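Long-range contacts in fatty acid multifunctional protein (atmfp2) (Arabidopsis thaliana, PDB 2WTB), which catalyses the hydration of long-chain enoyl-CoAs and the dehydrogenation of 3-hydroxyacyl-CoAs in peroxisomal fatty acid beta-oxidation during seed germination: residues Gly7-Glu12 and Ala19-Ile24; His420-Ser425 and Arg444-His449; Asn499-Pro504 and Phe633-Glu638. All coordinates share one frame; numbering follows the deposited sequence.

How the contacts relate
Reading from the N terminus, the three contacts follow one another in series, none enclosing or crossing another. Contact 1 closes a short hairpin, with six residues between its segments, at the edge of the hydratase/isomerase sheet. Contact 2 comes about four hundred residues later, closing an 18-residue connection between neighbouring parallel strands of the NAD-binding domain. Contact 3 closes the longest loop, 128 residues, and joins two helices of the C-terminal dehydrogenase region. Contact 1 stands apart, its centre about 48 Å from that of contact 2 and about 52 Å from that of contact 3. Contacts 2 and 3 meet where His449 packs against Asn499, so strand 445-450 reaches helix 498-514.

Contact 1: Gly7-Glu12 and Ala19-Ile24; sequences GKTVME and AVITLI
Six main-chain hydrogen bonds, two for each of the pairs Lys8-Ile24, Val10-Thr22 and Glu12-Val20, join Gly7-Glu12 to Ala19-Ile24. The bond from Lys8 N to Ile24 O is the straightest, 2.8 Å long with 175° at the hydrogen, and the donor lies in the carbonyl plane. In the reverse direction Ile24 N sits above the plane of the Lys8 carbonyl, at 3.0 Å from Lys8 O. Between these pairs, at the non-hydrogen-bonded positions, CA-H...O contacts fill in, as from Thr9 CA to Thr22 O at 3.2 Å. The pattern is that of an antiparallel beta hairpin, in which strand 8-13 forms the edge of the six-stranded sheet of the crotonase-like domain and strand 18-24 passes the sheet on to strand 54-59.

Apolar contacts divide between the two faces. On the face carrying Thr9, Met11, Ile21 and Leu23, where Thr9 and Ile21 touch helix 33-46, Met11 has CG anti to its backbone N (chi1 167°) and a chain bent at the last torsion, which brings the methyl CE obliquely across Ile21, 3.3 Å from Ile21 CD1. Met11 CE also lies 3.9 Å from Ala19 CB. An alanine in place of Met11 would probably lose this methyl cover over Ile21 and Ala19 and loosen the packing on that face. Toward the start of strand 8-13, Thr9 CG2 lies alongside Leu23 CD2, while Thr9 OG1 is hydrogen-bonded to Asn42 of the helix. On the other face Val10 CG2 meets the tip of Ile24, 3.8 Å from Ile24 CD1, and the extended Lys8 chain runs beside Ile24, its CG near Ile24 CB.

Contact 2: His420-Ser425 and Arg444-His449; sequences HCILAS and RIVGAH
Strand 422-425, helix 432-435 and strand 445-450 make up a beta-alpha-beta unit of the NAD-binding domain, and this contact is the parallel pairing of its two strands. Four main-chain bonds alternate between them. Leu423 N donates to Arg444 O at 2.8 Å, and Leu423 O in turn accepts Val446 N. Ser425 N then approaches Val446 O nearly along the C=O axis, and Ser425 O takes Ala448 N at 2.8 Å from above its carbonyl plane. The short segments are strongly twisted, their directions 43° apart.

Arg444 has the most surface covered by the contact. With CG anti to its carbonyl carbon and the chain bent at chi3 (-76°), it folds back along the start of the other segment. Arg444 NH1 donates to Cys421 O at 3.2 Å, on a lone pair and near the guanidinium edge, while CD rests on that same oxygen. Leu423 covers one face of the guanidinium, with CD2 over its centre. The side chain of Leu423 also meets Ile445, CB to CG1 at 3.7 Å, and both pack on Phe410 of helix 403-416.

On the opposite face, Val446 CG1 takes the crowded position between backbone N and carbonyl carbon (chi1 67°). There Val446 CG1 touches Ala424 CB at 3.7 Å and Ile422 CG2 at 3.8 Å, with helix 470-482 packed against Ile422 and Val446. Parallel strands with apolar side chains alternating toward helices on both sides of the sheet are typical of the Rossmann-type dinucleotide-binding fold.

Contact 3: Asn499-Pro504 and Phe633-Glu638; sequences NRMFFP and FPVVNE
Glu638 and Val635, one turn apart on helix 624-644, have the most surface buried in this antiparallel helix pairing, in which the short segments approach to 7.8 Å between axes. Glu638 is a knob in the hole formed by Arg500, Met501, Phe503 and Pro504. Its CG stands anti to the backbone N, and a bend at chi2 (62°) swings the carboxylate across the extended Arg500 chain. Arg500 NE gives OE2 of Glu638 a 2.8 Å salt bridge near the guanidinium plane, on the anti lone pair; a second bond from NH2 is weak. The buried carboxylate is shared, OE2 also meeting Arg561 and OE1 meeting Arg641, so its negative charge is probably well stabilised. Phe503 comes close as well, its CE2 3.9 Å from Glu638 CD.

Val635 puts CG1 anti to its backbone N, 3.4 Å from Met501 O and over one face of the Phe502 ring. Pro504, with the next most surface covered, meets Pro634, CB to CB at 4.1 Å, and sets CG against Glu638 CB. Helix 671-678 touches Met501 and Val635 through Ile671, helix 651-662 touches Met501 and Phe502, and the pair thus lies inside the helical C-terminal region of the dehydrogenase.

Contact 1: Gly7-Glu12 and Ala19-Ile24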
loop_
_atom_site.group_PDB
_atom_site.type_symbol
_atom_site.label_atom_id
_atom_site.label_comp_id
_atom_site.label_asym_id
_atom_site.label_seq_id
_atom_site.Cartn_x
_atom_site.Cartn_y
_atom_site.Cartn_z
ATOM N N GLY A 7 -6.444 -26.370 0.907
ATOM C CA GLY A 7 -7.855 -26.478 0.582
ATOM C C GLY A 7 -8.166 -27.713 -0.241
ATOM O O GLY A 7 -7.333 -28.611 -0.366
ATOM N N LYS A 8 -9.365 -27.758 -0.813
ATOM C CA LYS A 8 -9.793 -28.914 -1.589
ATOM C C LYS A 8 -10.728 -28.523 -2.729
ATOM O O LYS A 8 -10.931 -27.340 -3.002
ATOM C CB LYS A 8 -10.493 -29.927 -0.682
ATOM C CG LYS A 8 -11.782 -29.405 -0.062
ATOM C CD LYS A 8 -12.437 -30.449 0.836
ATOM C CE LYS A 8 -13.636 -29.869 1.581
ATOM N NZ LYS A 8 -14.363 -30.896 2.379
ATOM N N THR A 9 -11.283 -29.531 -3.394
ATOM C CA THR A 9 -12.323 -29.328 -4.395
ATOM C C THR A 9 -13.330 -30.465 -4.308
ATOM O O THR A 9 -12.968 -31.600 -4.002
ATOM C CB THR A 9 -11.758 -29.301 -5.825
ATOM O OG1 THR A 9 -11.265 -30.601 -6.170
ATOM C CG2 THR A 9 -10.637 -28.277 -5.946
ATOM N N VAL A 10 -14.593 -30.159 -4.576
ATOM C CA VAL A 10 -15.634 -31.177 -4.595
ATOM C C VAL A 10 -16.292 -31.226 -5.969
ATOM O O VAL A 10 -16.687 -30.194 -6.511
ATOM C CB VAL A 10 -16.707 -30.912 -3.521
ATOM C CG1 VAL A 10 -17.914 -31.812 -3.741
ATOM C CG2 VAL A 10 -16.128 -31.112 -2.125
ATOM N N MET A 11 -16.400 -32.425 -6.533
ATOM C CA MET A 11 -17.031 -32.596 -7.839
ATOM C C MET A 11 -18.317 -33.406 -7.733
ATOM O O MET A 11 -18.351 -34.450 -7.082
ATOM C CB MET A 11 -16.068 -33.262 -8.827
ATOM C CG MET A 11 -16.731 -33.749 -10.108
ATOM S SD MET A 11 -15.609 -34.674 -11.180
ATOM C CE MET A 11 -14.898 -33.359 -12.155
ATOM N N GLU A 12 -19.373 -32.916 -8.374
ATOM C CA GLU A 12 -20.656 -33.608 -8.383
ATOM C C GLU A 12 -21.230 -33.662 -9.795
ATOM O O GLU A 12 -21.289 -32.649 -10.489
ATOM C CB GLU A 12 -21.639 -32.924 -7.432
ATOM C CG GLU A 12 -21.164 -32.893 -5.989
ATOM C CD GLU A 12 -22.149 -32.214 -5.062
ATOM O OE1 GLU A 12 -23.147 -31.655 -5.563
ATOM O OE2 GLU A 12 -21.925 -32.238 -3.832
ATOM N N ALA A 19 -20.441 -32.208 -14.897
ATOM C CA ALA A 19 -19.693 -32.283 -13.651
ATOM C C ALA A 19 -19.369 -30.885 -13.130
ATOM O O ALA A 19 -18.680 -30.109 -13.792
ATOM C CB ALA A 19 -18.416 -33.094 -13.846
ATOM N N VAL A 20 -19.874 -30.571 -11.940
ATOM C CA VAL A 20 -19.622 -29.282 -11.305
ATOM C C VAL A 20 -18.527 -29.408 -10.253
ATOM O O VAL A 20 -18.659 -30.175 -9.301
ATOM C CB VAL A 20 -20.887 -28.737 -10.621
ATOM C CG1 VAL A 20 -20.623 -27.357 -10.038
ATOM C CG2 VAL A 20 -22.047 -28.701 -11.603
ATOM N N ILE A 21 -17.451 -28.647 -10.426
ATOM C CA ILE A 21 -16.330 -28.670 -9.496
ATOM C C ILE A 21 -16.279 -27.381 -8.687
ATOM O O ILE A 21 -16.140 -26.294 -9.252
ATOM C CB ILE A 21 -14.994 -28.833 -10.241
ATOM C CG1 ILE A 21 -15.028 -30.071 -11.134
ATOM C CG2 ILE A 21 -13.832 -28.905 -9.260
ATOM C CD1 ILE A 21 -13.747 -30.291 -11.891
ATOM N N THR A 22 -16.388 -27.504 -7.366
ATOM C CA THR A 22 -16.359 -26.339 -6.485
ATOM C C THR A 22 -14.995 -26.167 -5.829
ATOM O O THR A 22 -14.490 -27.079 -5.175
ATOM C CB THR A 22 -17.433 -26.421 -5.378
ATOM O OG1 THR A 22 -18.716 -26.681 -5.961
ATOM C CG2 THR A 22 -17.491 -25.116 -4.592
ATOM N N LEU A 23 -14.402 -24.991 -6.008
ATOM C CA LEU A 23 -13.127 -24.677 -5.381
ATOM C C LEU A 23 -13.355 -24.261 -3.935
ATOM O O LEU A 23 -14.066 -23.294 -3.660
ATOM C CB LEU A 23 -12.410 -23.565 -6.148
ATOM C CG LEU A 23 -12.248 -23.756 -7.660
ATOM C CD1 LEU A 23 -11.623 -22.519 -8.287
ATOM C CD2 LEU A 23 -11.426 -24.997 -7.979
ATOM N N ILE A 24 -12.749 -24.996 -3.010
ATOM C CA ILE A 24 -12.984 -24.769 -1.591
ATOM C C ILE A 24 -11.688 -24.546 -0.818
ATOM O O ILE A 24 -11.019 -25.499 -0.419
ATOM C CB ILE A 24 -13.748 -25.949 -0.962
ATOM C CG1 ILE A 24 -14.993 -26.273 -1.787
ATOM C CG2 ILE A 24 -14.122 -25.639 0.474
ATOM C CD1 ILE A 24 -15.792 -27.429 -1.244
#

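Contact 2: His420-Ser425 and Arg444-His449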
loop_
_atom_site.group_PDB
_atom_site.type_symbol
_atom_site.label_atom_id
_atom_site.label_comp_id
_atom_site.label_asym_id
_atom_site.label_seq_id
_atom_site.Cartn_x
_atom_site.Cartn_y
_atom_site.Cartn_z
ATOM N N HIS A 420 -17.470 7.199 28.008
ATOM C CA HIS A 420 -16.857 6.180 27.166
ATOM C C HIS A 420 -16.158 6.798 25.961
ATOM O O HIS A 420 -15.391 6.133 25.265
ATOM C CB HIS A 420 -17.924 5.203 26.677
ATOM C CG HIS A 420 -18.902 5.811 25.721
ATOM N ND1 HIS A 420 -19.998 6.538 26.137
ATOM C CD2 HIS A 420 -18.947 5.806 24.368
ATOM C CE1 HIS A 420 -20.677 6.949 25.083
ATOM N NE2 HIS A 420 -20.060 6.520 23.996
ATOM N N CYS A 421 -16.434 8.075 25.718
ATOM C CA CYS A 421 -15.941 8.761 24.527
ATOM C C CYS A 421 -14.418 8.797 24.456
ATOM O O CYS A 421 -13.747 9.104 25.443
ATOM C CB CYS A 421 -16.499 10.182 24.473
ATOM S SG CYS A 421 -16.074 11.077 22.980
ATOM N N ILE A 422 -13.878 8.484 23.282
ATOM C CA ILE A 422 -12.432 8.489 23.075
ATOM C C ILE A 422 -11.899 9.912 22.922
ATOM O O ILE A 422 -12.427 10.700 22.138
ATOM C CB ILE A 422 -12.035 7.650 21.846
ATOM C CG1 ILE A 422 -12.352 6.174 22.093
ATOM C CG2 ILE A 422 -10.561 7.834 21.529
ATOM C CD1 ILE A 422 -12.145 5.295 20.888
ATOM N N LEU A 423 -10.858 10.234 23.682
ATOM C CA LEU A 423 -10.272 11.570 23.659
ATOM C C LEU A 423 -8.983 11.592 22.841
ATOM O O LEU A 423 -7.882 11.648 23.390
ATOM C CB LEU A 423 -10.016 12.067 25.085
ATOM C CG LEU A 423 -11.200 12.694 25.830
ATOM C CD1 LEU A 423 -12.527 12.074 25.416
ATOM C CD2 LEU A 423 -11.006 12.602 27.340
ATOM N N ALA A 424 -9.134 11.552 21.522
ATOM C CA ALA A 424 -7.994 11.460 20.622
ATOM C C ALA A 424 -7.501 12.833 20.177
ATOM O O ALA A 424 -8.282 13.780 20.067
ATOM C CB ALA A 424 -8.347 10.604 19.414
ATOM N N SER A 425 -6.201 12.929 19.920
ATOM C CA SER A 425 -5.598 14.173 19.457
ATOM C C SER A 425 -4.744 13.967 18.213
ATOM O O SER A 425 -4.044 12.962 18.083
ATOM C CB SER A 425 -4.752 14.809 20.558
ATOM O OG SER A 425 -3.928 15.831 20.028
ATOM N N ARG A 444 -8.401 7.286 28.328
ATOM C CA ARG A 444 -9.212 7.581 27.151
ATOM C C ARG A 444 -8.470 8.444 26.137
ATOM O O ARG A 444 -8.947 8.646 25.020
ATOM C CB ARG A 444 -10.504 8.293 27.559
ATOM C CG ARG A 444 -11.563 7.397 28.166
ATOM C CD ARG A 444 -12.898 8.120 28.232
ATOM N NE ARG A 444 -12.947 9.103 29.311
ATOM C CZ ARG A 444 -13.750 10.161 29.320
ATOM N NH1 ARG A 444 -14.562 10.389 28.297
ATOM N NH2 ARG A 444 -13.735 11.000 30.347
ATOM N N ILE A 445 -7.312 8.963 26.532
ATOM C CA ILE A 445 -6.553 9.867 25.672
ATOM C C ILE A 445 -5.550 9.116 24.801
ATOM O O ILE A 445 -4.674 8.413 25.307
ATOM C CB ILE A 445 -5.833 10.956 26.490
ATOM C CG1 ILE A 445 -6.853 11.945 27.053
ATOM C CG2 ILE A 445 -4.815 11.683 25.630
ATOM C CD1 ILE A 445 -6.290 12.877 28.097
ATOM N N VAL A 446 -5.694 9.271 23.489
ATOM C CA VAL A 446 -4.849 8.576 22.526
ATOM C C VAL A 446 -4.461 9.512 21.383
ATOM O O VAL A 446 -5.072 10.565 21.201
ATOM C CB VAL A 446 -5.562 7.328 21.960
ATOM C CG1 VAL A 446 -6.754 7.738 21.108
ATOM C CG2 VAL A 446 -4.594 6.461 21.163
ATOM N N GLY A 447 -3.442 9.129 20.621
ATOM C CA GLY A 447 -2.978 9.938 19.510
ATOM C C GLY A 447 -3.420 9.409 18.159
ATOM O O GLY A 447 -3.033 8.315 17.750
ATOM N N ALA A 448 -4.242 10.190 17.465
ATOM C CA ALA A 448 -4.653 9.856 16.107
ATOM C C ALA A 448 -3.930 10.775 15.127
ATOM O O ALA A 448 -4.438 11.831 14.752
ATOM C CB ALA A 448 -6.161 9.985 15.960
ATOM N N HIS A 449 -2.730 10.368 14.726
ATOM C CA HIS A 449 -1.861 11.227 13.936
ATOM C C HIS A 449 -2.031 10.999 12.441
ATOM O O HIS A 449 -1.751 9.915 11.933
ATOM C CB HIS A 449 -0.401 11.020 14.340
ATOM C CG HIS A 449 0.530 12.046 13.777
ATOM N ND1 HIS A 449 1.491 11.742 12.837
ATOM C CD2 HIS A 449 0.643 13.373 14.016
ATOM C CE1 HIS A 449 2.160 12.838 12.526
ATOM N NE2 HIS A 449 1.664 13.843 13.226
#

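Contact 3: Asn499-Pro504 and Phe633-Glu638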
loop_
_atom_site.group_PDB
_atom_site.type_symbol
_atom_site.label_atom_id
_atom_site.label_comp_id
_atom_site.label_asym_id
_atom_site.label_seq_id
_atom_site.Cartn_x
_atom_site.Cartn_y
_atom_site.Cartn_z
ATOM N N ASN A 499 7.883 10.930 11.658
ATOM C CA ASN A 499 8.638 12.178 11.651
ATOM C C ASN A 499 9.987 12.078 12.355
ATOM O O ASN A 499 10.973 12.645 11.893
ATOM C CB ASN A 499 7.808 13.313 12.252
ATOM C CG ASN A 499 6.664 13.730 11.353
ATOM O OD1 ASN A 499 5.827 14.549 11.733
ATOM N ND2 ASN A 499 6.622 13.166 10.152
ATOM N N ARG A 500 10.029 11.360 13.472
ATOM C CA ARG A 500 11.283 11.167 14.192
ATOM C C ARG A 500 12.268 10.363 13.352
ATOM O O ARG A 500 13.479 10.556 13.432
ATOM C CB ARG A 500 11.045 10.455 15.523
ATOM C CG ARG A 500 12.331 10.138 16.265
ATOM C CD ARG A 500 12.088 9.262 17.477
ATOM N NE ARG A 500 13.346 8.852 18.096
ATOM C CZ ARG A 500 13.435 8.013 19.120
ATOM N NH1 ARG A 500 12.336 7.490 19.648
ATOM N NH2 ARG A 500 14.622 7.695 19.617
ATOM N N MET A 501 11.730 9.457 12.548
ATOM C CA MET A 501 12.529 8.568 11.723
ATOM C C MET A 501 13.295 9.345 10.658
ATOM O O MET A 501 14.481 9.103 10.426
ATOM C CB MET A 501 11.609 7.559 11.045
ATOM C CG MET A 501 12.183 6.175 10.877
ATOM S SD MET A 501 10.949 5.083 10.151
ATOM C CE MET A 501 11.716 3.493 10.417
ATOM N N PHE A 502 12.608 10.286 10.017
ATOM C CA PHE A 502 13.159 10.991 8.866
ATOM C C PHE A 502 13.665 12.399 9.168
ATOM O O PHE A 502 13.975 13.158 8.248
ATOM C CB PHE A 502 12.129 11.044 7.734
ATOM C CG PHE A 502 12.035 9.773 6.943
ATOM C CD1 PHE A 502 12.852 9.565 5.847
ATOM C CD2 PHE A 502 11.138 8.784 7.299
ATOM C CE1 PHE A 502 12.773 8.395 5.117
ATOM C CE2 PHE A 502 11.054 7.613 6.573
ATOM C CZ PHE A 502 11.872 7.419 5.481
ATOM N N PHE A 503 13.758 12.755 10.444
ATOM C CA PHE A 503 14.263 14.079 10.787
ATOM C C PHE A 503 15.752 14.246 10.451
ATOM O O PHE A 503 16.172 15.332 10.054
ATOM C CB PHE A 503 13.945 14.466 12.242
ATOM C CG PHE A 503 15.013 14.091 13.234
ATOM C CD1 PHE A 503 16.211 14.786 13.283
ATOM C CD2 PHE A 503 14.803 13.064 14.140
ATOM C CE1 PHE A 503 17.190 14.446 14.199
ATOM C CE2 PHE A 503 15.775 12.721 15.061
ATOM C CZ PHE A 503 16.969 13.414 15.092
ATOM N N PRO A 504 16.551 13.171 10.599
ATOM C CA PRO A 504 17.968 13.238 10.216
ATOM C C PRO A 504 18.144 13.381 8.704
ATOM O O PRO A 504 19.101 14.000 8.243
ATOM C CB PRO A 504 18.522 11.884 10.677
ATOM C CG PRO A 504 17.555 11.395 11.698
ATOM C CD PRO A 504 16.222 11.884 11.234
ATOM N N PHE A 633 21.589 6.242 6.027
ATOM C CA PHE A 633 22.143 5.463 7.126
ATOM C C PHE A 633 21.853 6.102 8.486
ATOM O O PHE A 633 21.576 5.395 9.455
ATOM C CB PHE A 633 23.642 5.226 6.926
ATOM C CG PHE A 633 23.953 4.101 5.979
ATOM C CD1 PHE A 633 23.077 3.776 4.957
ATOM C CD2 PHE A 633 25.127 3.376 6.103
ATOM C CE1 PHE A 633 23.359 2.745 4.083
ATOM C CE2 PHE A 633 25.417 2.344 5.230
ATOM C CZ PHE A 633 24.533 2.028 4.219
ATOM N N PRO A 634 21.915 7.441 8.565
ATOM C CA PRO A 634 21.490 8.109 9.800
ATOM C C PRO A 634 20.008 7.876 10.093
ATOM O O PRO A 634 19.611 7.873 11.258
ATOM C CB PRO A 634 21.751 9.589 9.503
ATOM C CG PRO A 634 22.841 9.575 8.492
ATOM C CD PRO A 634 22.560 8.380 7.630
ATOM N N VAL A 635 19.206 7.683 9.050
ATOM C CA VAL A 635 17.797 7.344 9.234
ATOM C C VAL A 635 17.657 5.919 9.768
ATOM O O VAL A 635 16.847 5.659 10.658
ATOM C CB VAL A 635 16.984 7.494 7.931
ATOM C CG1 VAL A 635 15.611 6.878 8.093
ATOM C CG2 VAL A 635 16.865 8.959 7.544
ATOM N N VAL A 636 18.447 4.999 9.220
ATOM C CA VAL A 636 18.496 3.639 9.742
ATOM C C VAL A 636 18.866 3.697 11.215
ATOM O O VAL A 636 18.238 3.057 12.058
ATOM C CB VAL A 636 19.547 2.780 9.015
ATOM C CG1 VAL A 636 19.703 1.432 9.710
ATOM C CG2 VAL A 636 19.175 2.595 7.555
ATOM N N ASN A 637 19.896 4.482 11.511
ATOM C CA ASN A 637 20.367 4.663 12.875
ATOM C C ASN A 637 19.229 5.072 13.807
ATOM O O ASN A 637 19.115 4.567 14.925
ATOM C CB ASN A 637 21.477 5.715 12.905
ATOM C CG ASN A 637 22.292 5.666 14.176
ATOM O OD1 ASN A 637 22.263 4.679 14.911
ATOM N ND2 ASN A 637 23.035 6.735 14.442
ATOM N N GLU A 638 18.387 5.984 13.334
ATOM C CA GLU A 638 17.291 6.507 14.136
ATOM C C GLU A 638 16.164 5.488 14.236
ATOM O O GLU A 638 15.532 5.346 15.283
ATOM C CB GLU A 638 16.773 7.818 13.543
ATOM C CG GLU A 638 15.841 8.587 14.461
ATOM C CD GLU A 638 16.512 9.005 15.756
ATOM O OE1 GLU A 638 17.707 9.367 15.722
ATOM O OE2 GLU A 638 15.841 8.977 16.809
#